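Local coordinates for exoglucanase A (Cellulomonas fimi, PDB 7CBD), which hydrolyses beta-1,4-glucosidic linkages of cellulose with inversion, releasing cellobiose from non-reducing chain ends, this piece being its family 6 catalytic domain, at residues 19-24 and 48-53; 68-73 and 135-140; 119-124 and 174-179. All coordinates share one frame; numbering follows the deposited sequence.

Contact 1 (19-24 and 48-53); sequences PTWAAS and QPTAVW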
loop_
_atom_site.group_PDB
_atom_site.type_symbol
_atom_site.label_atom_id
_atom_site.label_comp_id
_atom_site.label_asym_id
_atom_site.label_seq_id
_atom_site.Cartn_x
_atom_site.Cartn_y
_atom_site.Cartn_z
ATOM N N PRO A 19 -12.673 -8.421 -10.505
ATOM C CA PRO A 19 -14.010 -8.049 -10.999
ATOM C C PRO A 19 -14.943 -7.548 -9.914
ATOM O O PRO A 19 -15.877 -6.795 -10.221
ATOM C CB PRO A 19 -14.528 -9.342 -11.639
ATOM C CG PRO A 19 -13.805 -10.418 -10.908
ATOM C CD PRO A 19 -12.438 -9.873 -10.574
ATOM N N THR A 20 -14.727 -7.942 -8.656
ATOM C CA THR A 20 -15.574 -7.457 -7.572
ATOM C C THR A 20 -15.316 -5.979 -7.311
ATOM O O THR A 20 -16.254 -5.177 -7.191
ATOM C CB THR A 20 -15.323 -8.291 -6.317
ATOM O OG1 THR A 20 -15.460 -9.681 -6.644
ATOM C CG2 THR A 20 -16.313 -7.930 -5.201
ATOM N N TRP A 21 -14.040 -5.591 -7.244
ATOM C CA TRP A 21 -13.713 -4.179 -7.090
ATOM C C TRP A 21 -14.112 -3.391 -8.334
ATOM O O TRP A 21 -14.652 -2.284 -8.226
ATOM C CB TRP A 21 -12.226 -4.017 -6.774
ATOM C CG TRP A 21 -11.770 -2.588 -6.743
ATOM C CD1 TRP A 21 -11.868 -1.707 -5.700
ATOM C CD2 TRP A 21 -11.131 -1.880 -7.809
ATOM N NE1 TRP A 21 -11.335 -0.487 -6.064
ATOM C CE2 TRP A 21 -10.878 -0.571 -7.354
ATOM C CE3 TRP A 21 -10.762 -2.225 -9.116
ATOM C CZ2 TRP A 21 -10.253 0.388 -8.153
ATOM C CZ3 TRP A 21 -10.151 -1.274 -9.906
ATOM C CH2 TRP A 21 -9.904 0.019 -9.425
ATOM N N ALA A 22 -13.902 -3.965 -9.522
ATOM C CA ALA A 22 -14.323 -3.286 -10.740
ATOM C C ALA A 22 -15.818 -2.994 -10.713
ATOM O O ALA A 22 -16.252 -1.907 -11.116
ATOM C CB ALA A 22 -13.962 -4.126 -11.965
ATOM N N ALA A 23 -16.621 -3.950 -10.238
ATOM C CA ALA A 23 -18.062 -3.728 -10.154
ATOM C C ALA A 23 -18.387 -2.609 -9.170
ATOM O O ALA A 23 -19.277 -1.785 -9.422
ATOM C CB ALA A 23 -18.780 -5.026 -9.781
ATOM N N SER A 24 -17.668 -2.547 -8.043
ATOM C CA SER A 24 -17.867 -1.448 -7.101
ATOM C C SER A 24 -17.548 -0.106 -7.749
ATOM O O SER A 24 -18.271 0.878 -7.546
ATOM C CB SER A 24 -16.998 -1.663 -5.865
ATOM O OG SER A 24 -17.374 -2.854 -5.203
ATOM N N GLN A 48 -8.354 -1.103 -14.012
ATOM C CA GLN A 48 -6.987 -1.211 -13.518
ATOM C C GLN A 48 -6.839 -2.340 -12.498
ATOM O O GLN A 48 -7.795 -2.683 -11.801
ATOM C CB GLN A 48 -6.569 0.109 -12.880
ATOM C CG GLN A 48 -6.487 1.219 -13.913
ATOM C CD GLN A 48 -5.491 0.877 -15.001
ATOM O OE1 GLN A 48 -4.330 0.619 -14.708
ATOM N NE2 GLN A 48 -5.948 0.830 -16.256
ATOM N N PRO A 49 -5.638 -2.920 -12.410
ATOM C CA PRO A 49 -5.400 -4.050 -11.497
ATOM C C PRO A 49 -5.136 -3.580 -10.069
ATOM O O PRO A 49 -4.339 -2.666 -9.839
ATOM C CB PRO A 49 -4.148 -4.714 -12.087
ATOM C CG PRO A 49 -3.398 -3.576 -12.690
ATOM C CD PRO A 49 -4.455 -2.629 -13.241
ATOM N N THR A 50 -5.784 -4.243 -9.109
ATOM C CA THR A 50 -5.619 -3.973 -7.686
ATOM C C THR A 50 -5.378 -5.285 -6.950
ATOM O O THR A 50 -5.768 -6.361 -7.411
ATOM C CB THR A 50 -6.873 -3.304 -7.093
ATOM O OG1 THR A 50 -8.028 -4.106 -7.379
ATOM C CG2 THR A 50 -7.074 -1.910 -7.660
ATOM N N ALA A 51 -4.746 -5.187 -5.784
ATOM C CA ALA A 51 -4.465 -6.379 -5.001
ATOM C C ALA A 51 -5.709 -6.853 -4.263
ATOM O O ALA A 51 -6.567 -6.060 -3.861
ATOM C CB ALA A 51 -3.353 -6.114 -3.992
ATOM N N VAL A 52 -5.784 -8.166 -4.073
ATOM C CA VAL A 52 -6.812 -8.785 -3.249
ATOM C C VAL A 52 -6.247 -8.971 -1.847
ATOM O O VAL A 52 -5.188 -9.588 -1.670
ATOM C CB VAL A 52 -7.259 -10.127 -3.851
ATOM C CG1 VAL A 52 -8.174 -10.861 -2.879
ATOM C CG2 VAL A 52 -7.942 -9.886 -5.190
ATOM N N TRP A 53 -6.948 -8.439 -0.848
ATOM C CA TRP A 53 -6.477 -8.450 0.534
ATOM C C TRP A 53 -7.102 -9.617 1.287
ATOM O O TRP A 53 -8.329 -9.706 1.394
ATOM C CB TRP A 53 -6.855 -7.150 1.246
ATOM C CG TRP A 53 -6.068 -5.961 0.797
ATOM C CD1 TRP A 53 -6.045 -5.411 -0.462
ATOM C CD2 TRP A 53 -5.183 -5.169 1.600
ATOM N NE1 TRP A 53 -5.202 -4.318 -0.481
ATOM C CE2 TRP A 53 -4.661 -4.152 0.769
ATOM C CE3 TRP A 53 -4.783 -5.215 2.938
ATOM C CZ2 TRP A 53 -3.751 -3.204 1.235
ATOM C CZ3 TRP A 53 -3.885 -4.265 3.395
ATOM C CH2 TRP A 53 -3.383 -3.274 2.550
#
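W21 and T50 form a buried CH-pi contact between the helix 19-30 near the N terminus and the loop that runs into strand 52-54. The methyl of T50 is the touching group: CG2 sits 3.7 Å from the centroid of the W21 six-membered ring and only 5° off its normal, so it comes down almost vertically on the face. T50 OG1, on the same side, lies outside the six-membered ring beyond its CD2-CE3 bond, 3.7 Å from W21 CE3. The chi1 of T50, 54°, swings this hydroxyl between the backbone N and the carbonyl carbon and leaves the methyl beside N, which turns both branches toward the indole. In the parallel, distorted barrel of glycoside hydrolase family 6, strand 52-54 pairs in parallel with strand 87-93, and W21 packs the helix on the segment leading into strand 52-54. W21 reaches across because its CG lies anti to N (chi1 174°). The backbone O of Q48 comes in obliquely, 3.3 Å from W21 CZ3. NE1 of W21 is hydrogen-bonded to O of P367, which should help fix the indole's rotation, while P366 also packs on it. The W21 side chain lies about 11 Å from that of D371, the predicted nucleophile.

Contact 2 (68-73 and 135-140); sequences GLKFHL and PEYESI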
loop_
_atom_site.group_PDB
_atom_site.type_symbol
_atom_site.label_atom_id
_atom_site.label_comp_id
_atom_site.label_asym_id
_atom_site.label_seq_id
_atom_site.Cartn_x
_atom_site.Cartn_y
_atom_site.Cartn_z
ATOM N N GLY A 68 -13.890 -14.948 -1.825
ATOM C CA GLY A 68 -12.934 -15.967 -1.450
ATOM C C GLY A 68 -11.724 -16.006 -2.369
ATOM O O GLY A 68 -11.757 -15.577 -3.527
ATOM N N LEU A 69 -10.636 -16.564 -1.839
ATOM C CA LEU A 69 -9.376 -16.598 -2.574
ATOM C C LEU A 69 -9.466 -17.481 -3.820
ATOM O O LEU A 69 -8.907 -17.138 -4.869
ATOM C CB LEU A 69 -8.258 -17.058 -1.641
ATOM C CG LEU A 69 -6.867 -17.188 -2.262
ATOM C CD1 LEU A 69 -6.432 -15.882 -2.942
ATOM C CD2 LEU A 69 -5.868 -17.616 -1.199
ATOM N N LYS A 70 -10.158 -18.620 -3.736
ATOM C CA LYS A 70 -10.226 -19.509 -4.893
ATOM C C LYS A 70 -10.877 -18.815 -6.085
ATOM O O LYS A 70 -10.428 -18.972 -7.227
ATOM C CB LYS A 70 -10.988 -20.787 -4.546
ATOM C CG LYS A 70 -11.247 -21.685 -5.766
ATOM C CD LYS A 70 -11.835 -23.033 -5.347
ATOM C CE LYS A 70 -12.734 -23.657 -6.418
ATOM N NZ LYS A 70 -12.101 -23.802 -7.748
ATOM N N PHE A 71 -11.941 -18.047 -5.832
ATOM C CA PHE A 71 -12.597 -17.262 -6.874
ATOM C C PHE A 71 -11.582 -16.430 -7.646
ATOM O O PHE A 71 -11.539 -16.466 -8.881
ATOM C CB PHE A 71 -13.660 -16.381 -6.203
ATOM C CG PHE A 71 -14.239 -15.300 -7.083
ATOM C CD1 PHE A 71 -15.212 -15.592 -8.028
ATOM C CD2 PHE A 71 -13.855 -13.978 -6.917
ATOM C CE1 PHE A 71 -15.770 -14.586 -8.812
ATOM C CE2 PHE A 71 -14.406 -12.967 -7.694
ATOM C CZ PHE A 71 -15.363 -13.272 -8.643
ATOM N N HIS A 72 -10.721 -15.705 -6.927
ATOM C CA HIS A 72 -9.744 -14.838 -7.584
ATOM C C HIS A 72 -8.672 -15.630 -8.323
ATOM O O HIS A 72 -8.268 -15.250 -9.428
ATOM C CB HIS A 72 -9.121 -13.889 -6.566
ATOM C CG HIS A 72 -10.100 -12.916 -6.003
ATOM N ND1 HIS A 72 -10.664 -11.910 -6.756
ATOM C CD2 HIS A 72 -10.656 -12.827 -4.773
ATOM C CE1 HIS A 72 -11.507 -11.224 -6.006
ATOM N NE2 HIS A 72 -11.527 -11.765 -4.801
ATOM N N LEU A 73 -8.182 -16.718 -7.727
ATOM C CA LEU A 73 -7.169 -17.525 -8.403
ATOM C C LEU A 73 -7.714 -18.119 -9.699
ATOM O O LEU A 73 -7.035 -18.102 -10.739
ATOM C CB LEU A 73 -6.654 -18.613 -7.467
ATOM C CG LEU A 73 -5.887 -18.088 -6.255
ATOM C CD1 LEU A 73 -5.730 -19.198 -5.234
ATOM C CD2 LEU A 73 -4.532 -17.573 -6.689
ATOM N N PRO A 135 -1.761 -27.322 -8.178
ATOM C CA PRO A 135 -1.272 -27.338 -9.569
ATOM C C PRO A 135 -2.153 -26.572 -10.541
ATOM O O PRO A 135 -1.674 -26.180 -11.613
ATOM C CB PRO A 135 -1.228 -28.832 -9.915
ATOM C CG PRO A 135 -1.074 -29.514 -8.617
ATOM C CD PRO A 135 -1.828 -28.679 -7.606
ATOM N N GLU A 136 -3.421 -26.344 -10.197
ATOM C CA GLU A 136 -4.311 -25.537 -11.021
ATOM C C GLU A 136 -3.780 -24.128 -11.257
ATOM O O GLU A 136 -4.161 -23.487 -12.242
ATOM C CB GLU A 136 -5.682 -25.459 -10.349
ATOM C CG GLU A 136 -6.700 -24.627 -11.093
ATOM C CD GLU A 136 -7.010 -25.189 -12.465
ATOM O OE1 GLU A 136 -7.300 -24.394 -13.389
ATOM O OE2 GLU A 136 -6.953 -26.426 -12.632
ATOM N N TYR A 137 -2.911 -23.626 -10.382
ATOM C CA TYR A 137 -2.468 -22.239 -10.448
ATOM C C TYR A 137 -1.024 -22.095 -10.902
ATOM O O TYR A 137 -0.474 -20.994 -10.840
ATOM C CB TYR A 137 -2.738 -21.527 -9.119
ATOM C CG TYR A 137 -4.177 -21.723 -8.711
ATOM C CD1 TYR A 137 -4.511 -22.276 -7.484
ATOM C CD2 TYR A 137 -5.203 -21.409 -9.592
ATOM C CE1 TYR A 137 -5.834 -22.482 -7.136
ATOM C CE2 TYR A 137 -6.521 -21.611 -9.258
ATOM C CZ TYR A 137 -6.835 -22.145 -8.034
ATOM O OH TYR A 137 -8.153 -22.342 -7.699
ATOM N N GLU A 138 -0.412 -23.171 -11.402
ATOM C CA GLU A 138 0.962 -23.075 -11.878
ATOM C C GLU A 138 1.101 -22.122 -13.061
ATOM O O GLU A 138 2.200 -21.617 -13.306
ATOM C CB GLU A 138 1.503 -24.468 -12.205
ATOM C CG GLU A 138 1.695 -25.324 -10.958
ATOM C CD GLU A 138 2.431 -26.614 -11.227
ATOM O OE1 GLU A 138 2.490 -27.036 -12.400
ATOM O OE2 GLU A 138 2.947 -27.210 -10.258
ATOM N N SER A 139 0.013 -21.840 -13.773
ATOM C CA SER A 139 0.059 -20.981 -14.950
ATOM C C SER A 139 0.017 -19.493 -14.619
ATOM O O SER A 139 0.062 -18.670 -15.542
ATOM C CB SER A 139 -1.095 -21.328 -15.891
ATOM O OG SER A 139 -2.337 -21.184 -15.227
ATOM N N ILE A 140 -0.085 -19.116 -13.347
ATOM C CA ILE A 140 -0.062 -17.714 -12.954
ATOM C C ILE A 140 1.092 -17.490 -11.982
ATOM O O ILE A 140 1.693 -18.433 -11.462
ATOM C CB ILE A 140 -1.399 -17.222 -12.361
ATOM C CG1 ILE A 140 -1.681 -17.899 -11.015
ATOM C CG2 ILE A 140 -2.540 -17.417 -13.368
ATOM C CD1 ILE A 140 -2.889 -17.337 -10.311
#
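The first turn of helix 69-83, with G68 at its N-cap, faces a short 3-10 turn at 135-136 followed by a type I beta turn from Y137 to I140; the backbones come nearest at L73 and Y137, whose CA atoms are 7.0 Å apart. In the family 6 barrel this turn links helix 114-132 to strand 141-146, and here it is laid against the outer helix that precedes strand 87-93. L73 and Y137 carry the packing between them. Y137 CG lies anti to the carbonyl carbon (chi1 -52°), which places the ring against L73. CB of L73 stands over one face of it, 3.6 Å from the Y137 centroid and 18° off the normal, a CH-pi contact displaced toward the rim near Y137 CE2. From the same leucine, CD1 reaches Y137 CE1 at 3.8 Å, and CD2 meets CD1 of I140 at 4.0 Å, so the two methyls serve different partners. The opposite face of the ring is covered by CB of E136, which leaves the tyrosine sandwiched between its own neighbour in sequence and the helix. D74 ties the polar ends together: OD1 is hydrogen-bonded to the Y137 hydroxyl and OD2 is in a salt bridge with K70 NZ. Nearer the backbone, K70 CG packs 3.7 Å from Y137 OH.

Contact 3 (119-124 and 174-179); sequences RYKSEY and VKYALD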
loop_
_atom_site.group_PDB
_atom_site.type_symbol
_atom_site.label_atom_id
_atom_site.label_comp_id
_atom_site.label_asym_id
_atom_site.label_seq_id
_atom_site.Cartn_x
_atom_site.Cartn_y
_atom_site.Cartn_z
ATOM N N ARG A 119 -3.052 -19.909 15.474
ATOM C CA ARG A 119 -4.145 -19.715 14.524
ATOM C C ARG A 119 -3.656 -19.050 13.242
ATOM O O ARG A 119 -4.111 -19.390 12.144
ATOM C CB ARG A 119 -5.233 -18.867 15.174
ATOM C CG ARG A 119 -6.566 -18.886 14.464
ATOM C CD ARG A 119 -7.684 -18.560 15.443
ATOM N NE ARG A 119 -7.148 -18.355 16.788
ATOM C CZ ARG A 119 -7.778 -17.726 17.777
ATOM N NH1 ARG A 119 -8.994 -17.229 17.598
ATOM N NH2 ARG A 119 -7.183 -17.598 18.953
ATOM N N TYR A 120 -2.741 -18.088 13.362
ATOM C CA TYR A 120 -2.150 -17.479 12.173
ATOM C C TYR A 120 -1.521 -18.538 11.276
ATOM O O TYR A 120 -1.719 -18.541 10.058
ATOM C CB TYR A 120 -1.089 -16.470 12.598
ATOM C CG TYR A 120 -0.421 -15.735 11.453
ATOM C CD1 TYR A 120 -1.090 -14.719 10.770
ATOM C CD2 TYR A 120 0.891 -16.026 11.080
ATOM C CE1 TYR A 120 -0.477 -14.019 9.746
ATOM C CE2 TYR A 120 1.515 -15.333 10.043
ATOM C CZ TYR A 120 0.824 -14.328 9.388
ATOM O OH TYR A 120 1.434 -13.636 8.377
ATOM N N LYS A 121 -0.776 -19.465 11.874
ATOM C CA LYS A 121 -0.115 -20.496 11.088
ATOM C C LYS A 121 -1.123 -21.464 10.480
ATOM O O LYS A 121 -1.107 -21.709 9.270
ATOM C CB LYS A 121 0.891 -21.254 11.958
ATOM C CG LYS A 121 2.072 -20.430 12.434
ATOM C CD LYS A 121 2.976 -21.256 13.328
ATOM C CE LYS A 121 4.199 -20.477 13.782
ATOM N NZ LYS A 121 4.989 -21.279 14.755
ATOM N N SER A 122 -2.016 -22.018 11.302
ATOM C CA SER A 122 -2.829 -23.152 10.881
ATOM C C SER A 122 -4.108 -22.756 10.160
ATOM O O SER A 122 -4.564 -23.498 9.282
ATOM C CB SER A 122 -3.172 -24.033 12.087
ATOM O OG SER A 122 -4.141 -23.413 12.911
ATOM N N GLU A 123 -4.705 -21.616 10.511
ATOM C CA GLU A 123 -5.984 -21.204 9.951
ATOM C C GLU A 123 -5.881 -20.039 8.982
ATOM O O GLU A 123 -6.876 -19.713 8.321
ATOM C CB GLU A 123 -6.974 -20.839 11.072
ATOM C CG GLU A 123 -7.359 -22.000 11.973
ATOM C CD GLU A 123 -8.115 -21.558 13.224
ATOM O OE1 GLU A 123 -8.943 -20.621 13.132
ATOM O OE2 GLU A 123 -7.869 -22.140 14.307
ATOM N N TYR A 124 -4.716 -19.404 8.879
ATOM C CA TYR A 124 -4.538 -18.299 7.943
ATOM C C TYR A 124 -3.479 -18.643 6.899
ATOM O O TYR A 124 -3.817 -18.823 5.724
ATOM C CB TYR A 124 -4.254 -16.995 8.703
ATOM C CG TYR A 124 -4.105 -15.814 7.776
ATOM C CD1 TYR A 124 -5.220 -15.200 7.207
ATOM C CD2 TYR A 124 -2.845 -15.328 7.450
ATOM C CE1 TYR A 124 -5.076 -14.127 6.319
ATOM C CE2 TYR A 124 -2.691 -14.260 6.568
ATOM C CZ TYR A 124 -3.808 -13.665 6.009
ATOM O OH TYR A 124 -3.646 -12.614 5.133
ATOM N N VAL A 174 6.076 -13.612 10.315
ATOM C CA VAL A 174 6.626 -13.295 9.002
ATOM C C VAL A 174 7.551 -14.412 8.527
ATOM O O VAL A 174 7.526 -14.790 7.351
ATOM C CB VAL A 174 7.294 -11.905 8.978
ATOM C CG1 VAL A 174 8.023 -11.688 7.653
ATOM C CG2 VAL A 174 6.256 -10.820 9.180
ATOM N N LYS A 175 8.370 -14.975 9.428
ATOM C CA LYS A 175 9.191 -16.126 9.052
ATOM C C LYS A 175 8.329 -17.257 8.502
ATOM O O LYS A 175 8.651 -17.857 7.469
ATOM C CB LYS A 175 10.021 -16.619 10.242
ATOM C CG LYS A 175 10.652 -17.993 9.993
ATOM C CD LYS A 175 11.442 -18.530 11.173
ATOM C CE LYS A 175 11.632 -20.061 11.078
ATOM N NZ LYS A 175 12.384 -20.528 9.862
ATOM N N TYR A 176 7.223 -17.564 9.185
ATOM C CA TYR A 176 6.367 -18.665 8.755
ATOM C C TYR A 176 5.740 -18.374 7.397
ATOM O O TYR A 176 5.709 -19.242 6.517
ATOM C CB TYR A 176 5.290 -18.913 9.806
ATOM C CG TYR A 176 4.525 -20.199 9.598
ATOM C CD1 TYR A 176 5.032 -21.411 10.055
ATOM C CD2 TYR A 176 3.303 -20.204 8.935
ATOM C CE1 TYR A 176 4.330 -22.589 9.871
ATOM C CE2 TYR A 176 2.596 -21.379 8.744
ATOM C CZ TYR A 176 3.121 -22.567 9.208
ATOM O OH TYR A 176 2.419 -23.736 9.020
ATOM N N ALA A 177 5.222 -17.155 7.214
ATOM C CA ALA A 177 4.646 -16.766 5.934
ATOM C C ALA A 177 5.672 -16.908 4.823
ATOM O O ALA A 177 5.394 -17.510 3.777
ATOM C CB ALA A 177 4.130 -15.330 6.017
ATOM N N LEU A 178 6.878 -16.378 5.047
ATOM C CA LEU A 178 7.927 -16.452 4.034
ATOM C C LEU A 178 8.321 -17.895 3.741
ATOM O O LEU A 178 8.486 -18.272 2.574
ATOM C CB LEU A 178 9.145 -15.645 4.479
ATOM C CG LEU A 178 8.985 -14.123 4.499
ATOM C CD1 LEU A 178 10.227 -13.506 5.098
ATOM C CD2 LEU A 178 8.750 -13.570 3.109
ATOM N N ASP A 179 8.473 -18.720 4.782
ATOM C CA ASP A 179 8.861 -20.112 4.569
ATOM C C ASP A 179 7.816 -20.845 3.737
ATOM O O ASP A 179 8.149 -21.556 2.778
ATOM C CB ASP A 179 9.042 -20.833 5.912
ATOM C CG ASP A 179 10.354 -20.497 6.617
ATOM O OD1 ASP A 179 11.298 -19.976 5.976
ATOM O OD2 ASP A 179 10.444 -20.783 7.833
#
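Y176 and K121 bury the most surface here, followed by Y120, and the first two meet in a CH-pi contact. The aliphatic chain of K121 lies across one face of the Y176 ring: CG is centred 3.6 Å from the centroid and 8° off the normal, with CB 3.6 Å from Y176 CE2 on one side and CD 3.9 Å from Y176 CD1 on the other. Beyond CG the lysine stays extended, so the methylenes sweep over the ring and carry the ammonium past it. Y176 points at the neighbouring helix with its CG anti to N (chi1 -168°), and its hydroxyl is hydrogen-bonded to OD1 of D126, five residues further along the helix of K121; this bond should hold the ring in place under the lysine. Y120 is buried, and its OH lies 4.0 Å from A177 CB while hydrogen-bonding to OE2 of E147. I125 packs against Y120, Y176 and A177 alike. Both Y120 and K121 belong to a wider pi-type turn at 120-124. The arrangement is that of two neighbouring outer helices, 114-132 and 161-182, in the alpha/beta barrel of family 6 glycoside hydrolases.

How the contacts relate
From the N terminus, contact 1 comes first, closing a mostly helical connection of 23 residues before contact 2 opens at 68-73. Contacts 2 and 3, which close spans of 61 and 49 residues, cross, since 119-124 begins inside the span of contact 2 and 174-179 follows its end. Contacts 1 and 2 touch directly, T20 OG1 packing 3.6 Å from F71 CE2 and V52 CG1 3.7 Å from H72 CD2. Contact 3 stands apart, its centre 19 Å from that of contact 2. Contact 1 joins helix 19-30 to the lead-in of strand 52-54, contact 2 joins helix 69-83 to the turn before strand 141-146, and contact 3 joins helices 114-132 and 161-182.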